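Side-chain contacts in retropepsin-like aspartic endopeptidase domain-containing protein (Legionella pneumophila subsp. pneumophila str. Philadelphia 1, PDB 2PMA), which is of unknown function but has a retropepsin-like aspartic peptidase domain and may therefore hydrolyse peptide bonds: residues A11-Q16 against Y119-G124; A22-G27 against G133-A138; V36-I41 against P47-T52. All coordinates share one frame; numbering follows the deposited sequence.

Contact 1: A11-Q16 against Y119-G124; sequences ATLIDQ and YPLLLG
Leu13 combines a backbone turn with a side chain that reaches Leu121: its O accepts the N-H of Gln16 at 3.1 Å, closing a beta turn as strand 8-13 ends, while its isobutyl group points into the protein. No hydrogen bond spans 11-16 and 119-124, so the contact itself is apolar. A single methyl, Leu121 CD2, receives both partners. Ala11 CB stands 4.0 Å from Leu121 CD2, and Leu13 CD1 comes to 4.1 Å from the same carbon, in the one of two deposited conformers described here. At Leu121 CD2 the two approach directions are about 80° apart, so they meet different flanks of the methyl. With chi1 at 177°, Leu121 CG is anti to the backbone N, and the chain extends across the interior, where it slides past Leu13 in the opposite direction. All three residues are buried; Ile98 adjoins Ala11, while Leu13 also touches Leu96, Leu33 and Phe62. Strand 18-24 pairs with both strands, Ala11 with Leu20 and Leu121 with Lys23, consistent with the 8.5 Å between the CA atoms of Ala11 and Leu121; the side chains meet over it on the buried face of the sheet. Strand 121-123 in turn lies between the consecutive strands 18-24 and 31-43, parallel to the first and antiparallel to the second, the topology of the psi motif in retropepsin-like folds.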
loop_
_atom_site.group_PDB
_atom_site.type_symbol
_atom_site.label_atom_id
_atom_site.label_comp_id
_atom_site.label_asym_id
_atom_site.label_seq_id
_atom_site.Cartn_x
_atom_site.Cartn_y
_atom_site.Cartn_z
ATOM N N ALA A 11 5.228 0.841 7.691
ATOM C CA ALA A 11 4.873 1.929 6.774
ATOM C C ALA A 11 3.577 2.515 7.333
ATOM O O ALA A 11 2.767 1.782 7.910
ATOM C CB ALA A 11 4.602 1.393 5.374
ATOM N N THR A 12 3.383 3.807 7.163
ATOM C CA THR A 12 2.217 4.438 7.759
ATOM C C THR A 12 1.309 4.983 6.673
ATOM O O THR A 12 1.778 5.700 5.792
ATOM C CB THR A 12 2.631 5.559 8.727
ATOM O OG1 THR A 12 3.449 5.013 9.767
ATOM C CG2 THR A 12 1.353 6.214 9.332
ATOM N N LEU A 13 0.018 4.625 6.725
ATOM C CA LEU A 13 -0.989 5.182 5.823
ATOM C C LEU A 13 -1.445 6.451 6.523
ATOM O O LEU A 13 -2.332 6.419 7.374
ATOM C CB LEU A 13 -2.165 4.204 5.613
ATOM C CG LEU A 13 -1.890 2.989 4.713
ATOM C CD1 LEU A 13 -0.677 2.198 5.176
ATOM C CD2 LEU A 13 -3.081 2.047 4.577
ATOM N N ILE A 14 -0.811 7.568 6.169
ATOM C CA ILE A 14 -0.873 8.776 6.992
ATOM C C ILE A 14 -2.282 9.367 7.164
ATOM O O ILE A 14 -2.515 10.087 8.117
ATOM C CB ILE A 14 0.093 9.844 6.520
ATOM C CG1 ILE A 14 -0.224 10.281 5.096
ATOM C CG2 ILE A 14 1.553 9.320 6.647
ATOM C CD1 ILE A 14 0.532 11.546 4.703
ATOM N N ASP A 15 -3.206 9.042 6.266
ATOM C CA ASP A 15 -4.542 9.656 6.340
ATOM C C ASP A 15 -5.256 9.240 7.617
ATOM O O ASP A 15 -6.106 9.987 8.125
ATOM C CB ASP A 15 -5.391 9.219 5.177
ATOM C CG ASP A 15 -5.010 9.892 3.907
ATOM O OD1 ASP A 15 -4.019 10.678 3.914
ATOM O OD2 ASP A 15 -5.700 9.604 2.906
ATOM N N GLN A 16 -4.926 8.049 8.100
ATOM C CA GLN A 16 -5.518 7.513 9.344
ATOM C C GLN A 16 -4.456 7.222 10.405
ATOM O O GLN A 16 -4.757 6.576 11.421
ATOM C CB GLN A 16 -6.355 6.245 9.027
ATOM C CG GLN A 16 -7.642 6.559 8.234
ATOM C CD GLN A 16 -8.747 7.181 9.166
ATOM O OE1 GLN A 16 -8.452 7.828 10.163
ATOM N NE2 GLN A 16 -9.973 6.947 8.849
ATOM N N TYR A 119 1.389 -10.148 5.802
ATOM C CA TYR A 119 1.590 -8.685 5.762
ATOM C C TYR A 119 0.456 -8.011 4.987
ATOM O O TYR A 119 0.201 -8.353 3.826
ATOM C CB TYR A 119 2.921 -8.357 5.071
ATOM C CG TYR A 119 4.065 -9.084 5.718
ATOM C CD1 TYR A 119 4.624 -10.211 5.126
ATOM C CD2 TYR A 119 4.526 -8.695 6.968
ATOM C CE1 TYR A 119 5.678 -10.894 5.744
ATOM C CE2 TYR A 119 5.556 -9.376 7.601
ATOM C CZ TYR A 119 6.130 -10.464 6.978
ATOM O OH TYR A 119 7.140 -11.133 7.624
ATOM N N PRO A 120 -0.253 -7.087 5.644
ATOM C CA PRO A 120 -1.422 -6.447 5.038
ATOM C C PRO A 120 -1.091 -5.534 3.852
ATOM O O PRO A 120 -1.993 -5.236 3.059
ATOM C CB PRO A 120 -2.034 -5.633 6.216
ATOM C CG PRO A 120 -0.915 -5.401 7.110
ATOM C CD PRO A 120 -0.001 -6.601 7.018
ATOM N N LEU A 121 0.164 -5.084 3.739
ATOM C CA LEU A 121 0.568 -4.138 2.690
ATOM C C LEU A 121 1.789 -4.744 1.995
ATOM O O LEU A 121 2.711 -5.213 2.667
ATOM C CB LEU A 121 0.952 -2.779 3.311
ATOM C CG LEU A 121 1.465 -1.679 2.360
ATOM C CD1 LEU A 121 0.484 -1.375 1.218
ATOM C CD2 LEU A 121 1.822 -0.375 3.144
ATOM N N LEU A 122 1.781 -4.763 0.670
ATOM C CA LEU A 122 2.951 -5.234 -0.074
ATOM C C LEU A 122 3.379 -4.057 -0.949
ATOM O O LEU A 122 2.549 -3.484 -1.669
ATOM C CB LEU A 122 2.546 -6.434 -0.905
ATOM C CG LEU A 122 3.588 -7.209 -1.704
ATOM C CD1 LEU A 122 3.027 -8.603 -1.981
ATOM C CD2 LEU A 122 3.937 -6.474 -3.016
ATOM N N LEU A 123 4.658 -3.688 -0.892
ATOM C CA LEU A 123 5.194 -2.623 -1.726
ATOM C C LEU A 123 6.052 -3.291 -2.785
ATOM O O LEU A 123 6.995 -3.987 -2.454
ATOM C CB LEU A 123 6.040 -1.678 -0.852
ATOM C CG LEU A 123 5.263 -0.998 0.282
ATOM C CD1 LEU A 123 6.271 -0.131 1.064
ATOM C CD2 LEU A 123 4.081 -0.129 -0.304
ATOM N N GLY A 124 5.704 -3.095 -4.053
ATOM C CA GLY A 124 6.412 -3.745 -5.145
ATOM C C GLY A 124 7.455 -2.801 -5.710
ATOM O O GLY A 124 7.805 -1.796 -5.071
#

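Contact 2: A22-G27 against G133-A138; sequences AKLDTG and GAVDPA
The backbones of Leu24 and Val135 approach to 7.2 Å between CA atoms, and no hydrogen bond joins 22-27 to 133-138, so side chains bridge the gap between two different sheets. Strand 18-24 belongs to the large mixed sheet, whereas 133-136 pairs in parallel with 3-6. Val135 carries most of the contact through one branch. Its chi1 of 179° sets CG1 anti to the backbone N and leaves CG2 beside that nitrogen, directed at the opposing chain. Val135 CG2 lies 3.9 Å from Leu24 CB and equally 3.9 Å from Leu24 CD2, so the methyl bears on both carbons as the two side chains cross obliquely. From another side comes Thr26: its CG2 is 4.2 Å from Val135 CG2, the two side chains sliding past each other in opposite directions. Ile128 of helix 125-130 touches Leu24, Thr26 and Val135 alike and completes the cluster.

Each segment also folds back on itself by an Asx turn. Asp25 OD1 accepts from Gly27 N at 3.0 Å, on the anti side and 33° out of the carboxylate plane. Asp136 OD1 takes the N-H of Ala138 at 2.9 Å, from above its carboxylate plane. The CB of Asp25 points away from the 133-138 segment, and Thr26 O is held separately by Arg125 NH1. Asp25, Thr26 and Gly27 spell the Asp-Thr-Gly signature of aspartic peptidases, consistent with an active-site loop. The chemistry thus divides cleanly: between the segments there is methyl packing alone, of Leu24 and Thr26 on Val135, while the aspartate bonds described here are local to each segment and none crosses the contact.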
loop_
_atom_site.group_PDB
_atom_site.type_symbol
_atom_site.label_atom_id
_atom_site.label_comp_id
_atom_site.label_asym_id
_atom_site.label_seq_id
_atom_site.Cartn_x
_atom_site.Cartn_y
_atom_site.Cartn_z
ATOM N N ALA A 22 4.790 -3.908 6.264
ATOM C CA ALA A 22 4.719 -3.943 4.816
ATOM C C ALA A 22 5.860 -4.847 4.346
ATOM O O ALA A 22 6.965 -4.770 4.884
ATOM C CB ALA A 22 4.899 -2.529 4.236
ATOM N N LYS A 23 5.590 -5.718 3.387
ATOM C CA LYS A 23 6.654 -6.485 2.773
ATOM C C LYS A 23 7.126 -5.756 1.532
ATOM O O LYS A 23 6.324 -5.302 0.719
ATOM C CB LYS A 23 6.188 -7.907 2.418
ATOM C CG LYS A 23 7.307 -8.780 1.850
ATOM C CD LYS A 23 6.983 -10.248 1.933
ATOM C CE LYS A 23 5.928 -10.604 0.897
ATOM N NZ LYS A 23 5.849 -12.119 0.779
ATOM N N LEU A 24 8.444 -5.613 1.393
ATOM C CA LEU A 24 9.021 -4.970 0.204
ATOM C C LEU A 24 9.456 -6.106 -0.724
ATOM O O LEU A 24 10.350 -6.900 -0.387
ATOM C CB LEU A 24 10.203 -4.078 0.598
ATOM C CG LEU A 24 9.852 -2.687 1.150
ATOM C CD1 LEU A 24 9.079 -2.785 2.458
ATOM C CD2 LEU A 24 11.150 -1.864 1.368
ATOM N N ASP A 25 8.775 -6.191 -1.868
ATOM C CA ASP A 25 8.756 -7.379 -2.703
ATOM C C ASP A 25 9.248 -7.003 -4.094
ATOM O O ASP A 25 8.486 -6.507 -4.915
ATOM C CB ASP A 25 7.307 -7.892 -2.791
ATOM C CG ASP A 25 7.172 -9.195 -3.569
ATOM O OD1 ASP A 25 8.127 -9.646 -4.215
ATOM O OD2 ASP A 25 6.089 -9.809 -3.502
ATOM N N THR A 26 10.518 -7.278 -4.380
ATOM C CA THR A 26 11.088 -6.886 -5.676
ATOM C C THR A 26 10.594 -7.799 -6.827
ATOM O O THR A 26 10.800 -7.479 -7.991
ATOM C CB THR A 26 12.623 -6.857 -5.631
ATOM O OG1 THR A 26 13.080 -8.163 -5.277
ATOM C CG2 THR A 26 13.120 -5.853 -4.559
ATOM N N GLY A 27 9.914 -8.902 -6.500
ATOM C CA GLY A 27 9.384 -9.808 -7.514
ATOM C C GLY A 27 8.073 -9.340 -8.156
ATOM O O GLY A 27 7.654 -9.871 -9.180
ATOM N N GLY A 133 14.677 3.292 -3.057
ATOM C CA GLY A 133 15.275 2.292 -2.199
ATOM C C GLY A 133 15.845 1.078 -2.903
ATOM O O GLY A 133 15.524 0.804 -4.071
ATOM N N ALA A 134 16.769 0.407 -2.200
ATOM C CA ALA A 134 17.159 -0.950 -2.495
ATOM C C ALA A 134 16.733 -1.817 -1.291
ATOM O O ALA A 134 16.541 -1.304 -0.177
ATOM C CB ALA A 134 18.703 -1.052 -2.719
ATOM N N VAL A 135 16.576 -3.124 -1.503
ATOM C CA VAL A 135 16.082 -3.992 -0.429
ATOM C C VAL A 135 17.117 -5.040 -0.054
ATOM O O VAL A 135 17.549 -5.829 -0.901
ATOM C CB VAL A 135 14.756 -4.651 -0.836
ATOM C CG1 VAL A 135 14.246 -5.565 0.273
ATOM C CG2 VAL A 135 13.669 -3.529 -1.147
ATOM N N ASP A 136 17.516 -5.047 1.227
ATOM C CA ASP A 136 18.438 -6.078 1.701
ATOM C C ASP A 136 17.600 -7.074 2.475
ATOM O O ASP A 136 17.167 -6.749 3.583
ATOM C CB ASP A 136 19.491 -5.485 2.651
ATOM C CG ASP A 136 20.474 -6.540 3.175
ATOM O OD1 ASP A 136 20.217 -7.755 3.047
ATOM O OD2 ASP A 136 21.489 -6.144 3.768
ATOM N N PRO A 137 17.386 -8.283 1.924
ATOM C CA PRO A 137 16.468 -9.207 2.595
ATOM C C PRO A 137 16.991 -9.862 3.859
ATOM O O PRO A 137 16.234 -10.588 4.512
ATOM C CB PRO A 137 16.189 -10.258 1.526
ATOM C CG PRO A 137 17.425 -10.290 0.722
ATOM C CD PRO A 137 17.948 -8.868 0.690
ATOM N N ALA A 138 18.260 -9.627 4.192
ATOM C CA ALA A 138 18.793 -10.028 5.498
ATOM C C ALA A 138 18.270 -9.157 6.633
ATOM O O ALA A 138 18.439 -9.512 7.812
ATOM C CB ALA A 138 20.296 -9.948 5.479
#

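Contact 3: V36-I41 against P47-T52; sequences VNITEI and PYLRFT
Ile38 and Leu49 pack across a beta hairpin, formed by the antiparallel strands 31-43 and 46-55 and interrupted by a beta bulge. The short segments 38-41 and 47-52 run at 155° to each other. Val36 pairs with Thr52 and Thr39 with Arg50, so the register shifts by one where Asn37 adopts positive phi (60°). Six backbone hydrogen bonds hold the ladder, two in each of the pairs Val36-Thr52, Thr39-Arg50 and Ile41-Tyr48; Ile41 N to Tyr48 O, for example, is 2.8 Å.

On the more enclosed side Leu49 and Phe51 are buried, with Ile38 at their margin. Ile38 splits its branches between the two: CG2 lies 3.7 Å from Leu49 CD1, and CG1 is 3.8 Å from Phe51 CB. Leu111 of strand 103-112 touches all three residues.

The face bearing Thr39, Ile41, Tyr48 and Arg50 is more polar and more open to solvent, yet closely packed in places: Ile41 CG1 is 3.6 Å from Tyr48 CB. The loose part is the bulge, where a water donates to Asn37 O at 2.8 Å and is also hydrogen-bonded to Thr52 OG1 at 3.0 Å, linking the strands where the regular pairing lapses. Arg50 is extended through CG and CD and then bends at chi3 (-68°), which swings its guanidinium diagonally toward Ile41 of the other strand. Glu63 forms a salt bridge with Arg50 NE and probably helps to fix that rotation. Ile41 CG2 sits over one guanidinium face, offset toward the rim and 4.2 Å from Arg50 NH2.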
loop_
_atom_site.group_PDB
_atom_site.type_symbol
_atom_site.label_atom_id
_atom_site.label_comp_id
_atom_site.label_asym_id
_atom_site.label_seq_id
_atom_site.Cartn_x
_atom_site.Cartn_y
_atom_site.Cartn_z
ATOM N N VAL A 36 -11.540 -3.972 2.377
ATOM C CA VAL A 36 -12.948 -4.483 2.222
ATOM C C VAL A 36 -13.979 -3.344 2.100
ATOM O O VAL A 36 -13.641 -2.179 2.352
ATOM C CB VAL A 36 -13.309 -5.416 3.403
ATOM C CG1 VAL A 36 -12.303 -6.599 3.476
ATOM C CG2 VAL A 36 -13.255 -4.658 4.735
ATOM N N ASN A 37 -15.226 -3.670 1.725
ATOM C CA ASN A 37 -16.310 -2.680 1.712
ATOM C C ASN A 37 -16.022 -1.513 0.768
ATOM O O ASN A 37 -16.153 -0.334 1.134
ATOM C CB ASN A 37 -16.579 -2.154 3.148
ATOM C CG ASN A 37 -16.945 -3.276 4.141
ATOM O OD1 ASN A 37 -16.666 -3.186 5.345
ATOM N ND2 ASN A 37 -17.567 -4.316 3.643
ATOM N N ILE A 38 -15.596 -1.837 -0.446
ATOM C CA ILE A 38 -15.118 -0.822 -1.369
ATOM C C ILE A 38 -16.306 -0.216 -2.118
ATOM O O ILE A 38 -17.112 -0.959 -2.663
ATOM C CB ILE A 38 -14.092 -1.457 -2.318
ATOM C CG1 ILE A 38 -12.936 -2.055 -1.475
ATOM C CG2 ILE A 38 -13.594 -0.424 -3.355
ATOM C CD1 ILE A 38 -12.077 -3.139 -2.237
ATOM N N THR A 39 -16.440 1.108 -2.105
ATOM C CA THR A 39 -17.550 1.816 -2.759
ATOM C C THR A 39 -17.002 2.947 -3.633
ATOM O O THR A 39 -16.038 3.605 -3.252
ATOM C CB THR A 39 -18.558 2.413 -1.723
ATOM O OG1 THR A 39 -17.967 3.542 -1.064
ATOM C CG2 THR A 39 -18.949 1.369 -0.658
ATOM N N GLU A 40 -17.606 3.176 -4.793
ATOM C CA GLU A 40 -17.121 4.243 -5.677
ATOM C C GLU A 40 -17.943 5.499 -5.396
ATOM O O GLU A 40 -19.179 5.420 -5.225
ATOM C CB GLU A 40 -17.265 3.816 -7.141
ATOM C CG GLU A 40 -16.740 4.856 -8.131
ATOM C CD GLU A 40 -16.595 4.359 -9.572
ATOM O OE1 GLU A 40 -15.976 5.101 -10.355
ATOM O OE2 GLU A 40 -17.087 3.256 -9.930
ATOM N N ILE A 41 -17.270 6.643 -5.304
ATOM C CA ILE A 41 -17.931 7.932 -5.176
ATOM C C ILE A 41 -17.327 8.869 -6.216
ATOM O O ILE A 41 -16.277 8.583 -6.760
ATOM C CB ILE A 41 -17.775 8.511 -3.757
ATOM C CG1 ILE A 41 -16.301 8.697 -3.424
ATOM C CG2 ILE A 41 -18.477 7.607 -2.721
ATOM C CD1 ILE A 41 -16.054 9.478 -2.144
ATOM N N PRO A 47 -13.524 10.123 -9.942
ATOM C CA PRO A 47 -13.848 8.932 -9.174
ATOM C C PRO A 47 -12.847 8.686 -8.038
ATOM O O PRO A 47 -11.620 8.805 -8.224
ATOM C CB PRO A 47 -13.782 7.796 -10.206
ATOM C CG PRO A 47 -12.831 8.256 -11.223
ATOM C CD PRO A 47 -12.956 9.787 -11.270
ATOM N N TYR A 48 -13.412 8.353 -6.883
ATOM C CA TYR A 48 -12.655 7.960 -5.715
ATOM C C TYR A 48 -13.268 6.642 -5.304
ATOM O O TYR A 48 -14.482 6.396 -5.569
ATOM C CB TYR A 48 -12.863 8.975 -4.560
ATOM C CG TYR A 48 -11.969 10.183 -4.678
ATOM C CD1 TYR A 48 -10.884 10.349 -3.821
ATOM C CD2 TYR A 48 -12.195 11.152 -5.673
ATOM C CE1 TYR A 48 -10.031 11.463 -3.929
ATOM C CE2 TYR A 48 -11.342 12.261 -5.795
ATOM C CZ TYR A 48 -10.271 12.399 -4.917
ATOM O OH TYR A 48 -9.429 13.493 -5.045
ATOM N N LEU A 49 -12.479 5.822 -4.604
ATOM C CA LEU A 49 -13.042 4.678 -3.885
ATOM C C LEU A 49 -12.925 4.927 -2.384
ATOM O O LEU A 49 -11.888 5.430 -1.903
ATOM C CB LEU A 49 -12.266 3.408 -4.245
ATOM C CG LEU A 49 -12.296 2.971 -5.712
ATOM C CD1 LEU A 49 -11.649 1.623 -5.765
ATOM C CD2 LEU A 49 -13.762 2.854 -6.235
ATOM N N ARG A 50 -13.997 4.628 -1.668
ATOM C CA ARG A 50 -13.954 4.562 -0.203
ATOM C C ARG A 50 -13.754 3.097 0.123
ATOM O O ARG A 50 -14.374 2.216 -0.501
ATOM C CB ARG A 50 -15.277 5.045 0.378
ATOM C CG ARG A 50 -15.341 5.085 1.892
ATOM C CD ARG A 50 -16.776 5.508 2.343
ATOM N NE ARG A 50 -17.028 6.911 1.984
ATOM C CZ ARG A 50 -18.201 7.411 1.593
ATOM N NH1 ARG A 50 -19.277 6.624 1.470
ATOM N NH2 ARG A 50 -18.301 8.711 1.309
ATOM N N PHE A 51 -12.882 2.820 1.083
ATOM C CA PHE A 51 -12.615 1.448 1.443
ATOM C C PHE A 51 -12.166 1.349 2.889
ATOM O O PHE A 51 -11.698 2.353 3.488
ATOM C CB PHE A 51 -11.528 0.854 0.493
ATOM C CG PHE A 51 -10.194 1.590 0.513
ATOM C CD1 PHE A 51 -9.957 2.704 -0.326
ATOM C CD2 PHE A 51 -9.161 1.148 1.353
ATOM C CE1 PHE A 51 -8.728 3.369 -0.329
ATOM C CE2 PHE A 51 -7.936 1.797 1.384
ATOM C CZ PHE A 51 -7.687 2.914 0.530
ATOM N N THR A 52 -12.293 0.146 3.424
ATOM C CA THR A 52 -11.878 -0.124 4.809
ATOM C C THR A 52 -10.627 -0.974 4.792
ATOM O O THR A 52 -10.545 -2.029 4.082
ATOM C CB THR A 52 -13.084 -0.763 5.545
ATOM O OG1 THR A 52 -14.112 0.229 5.608
ATOM C CG2 THR A 52 -12.737 -1.225 6.975
HETATM O O HOH W 1 -16.392 -0.947 6.505
HETATM O O HOH W 2 -15.506 1.373 3.235
#

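Overall arrangement
Contacts 1 and 2, with centres 14 Å apart, are joined directly by backbone: Leu123 N to Lys23 O at 2.8 Å and Leu123 O to Asp25 N at 2.9 Å are probable hydrogen bonds between parallel strands. They place 119-124 beside the Asp25-Thr26-Gly27 loop, the probable catalytic region of this family. Contact 3 lies in the same curled sheet, reached through strand 31-43, which borders 121-123; its centre is about 17 Å from that of contact 1 and about 29 Å from that of contact 2, on the other side of the chain's centre. A formate, probably from the crystallisation liquor, lies about 4 Å from the Tyr48 side chain in contact 3.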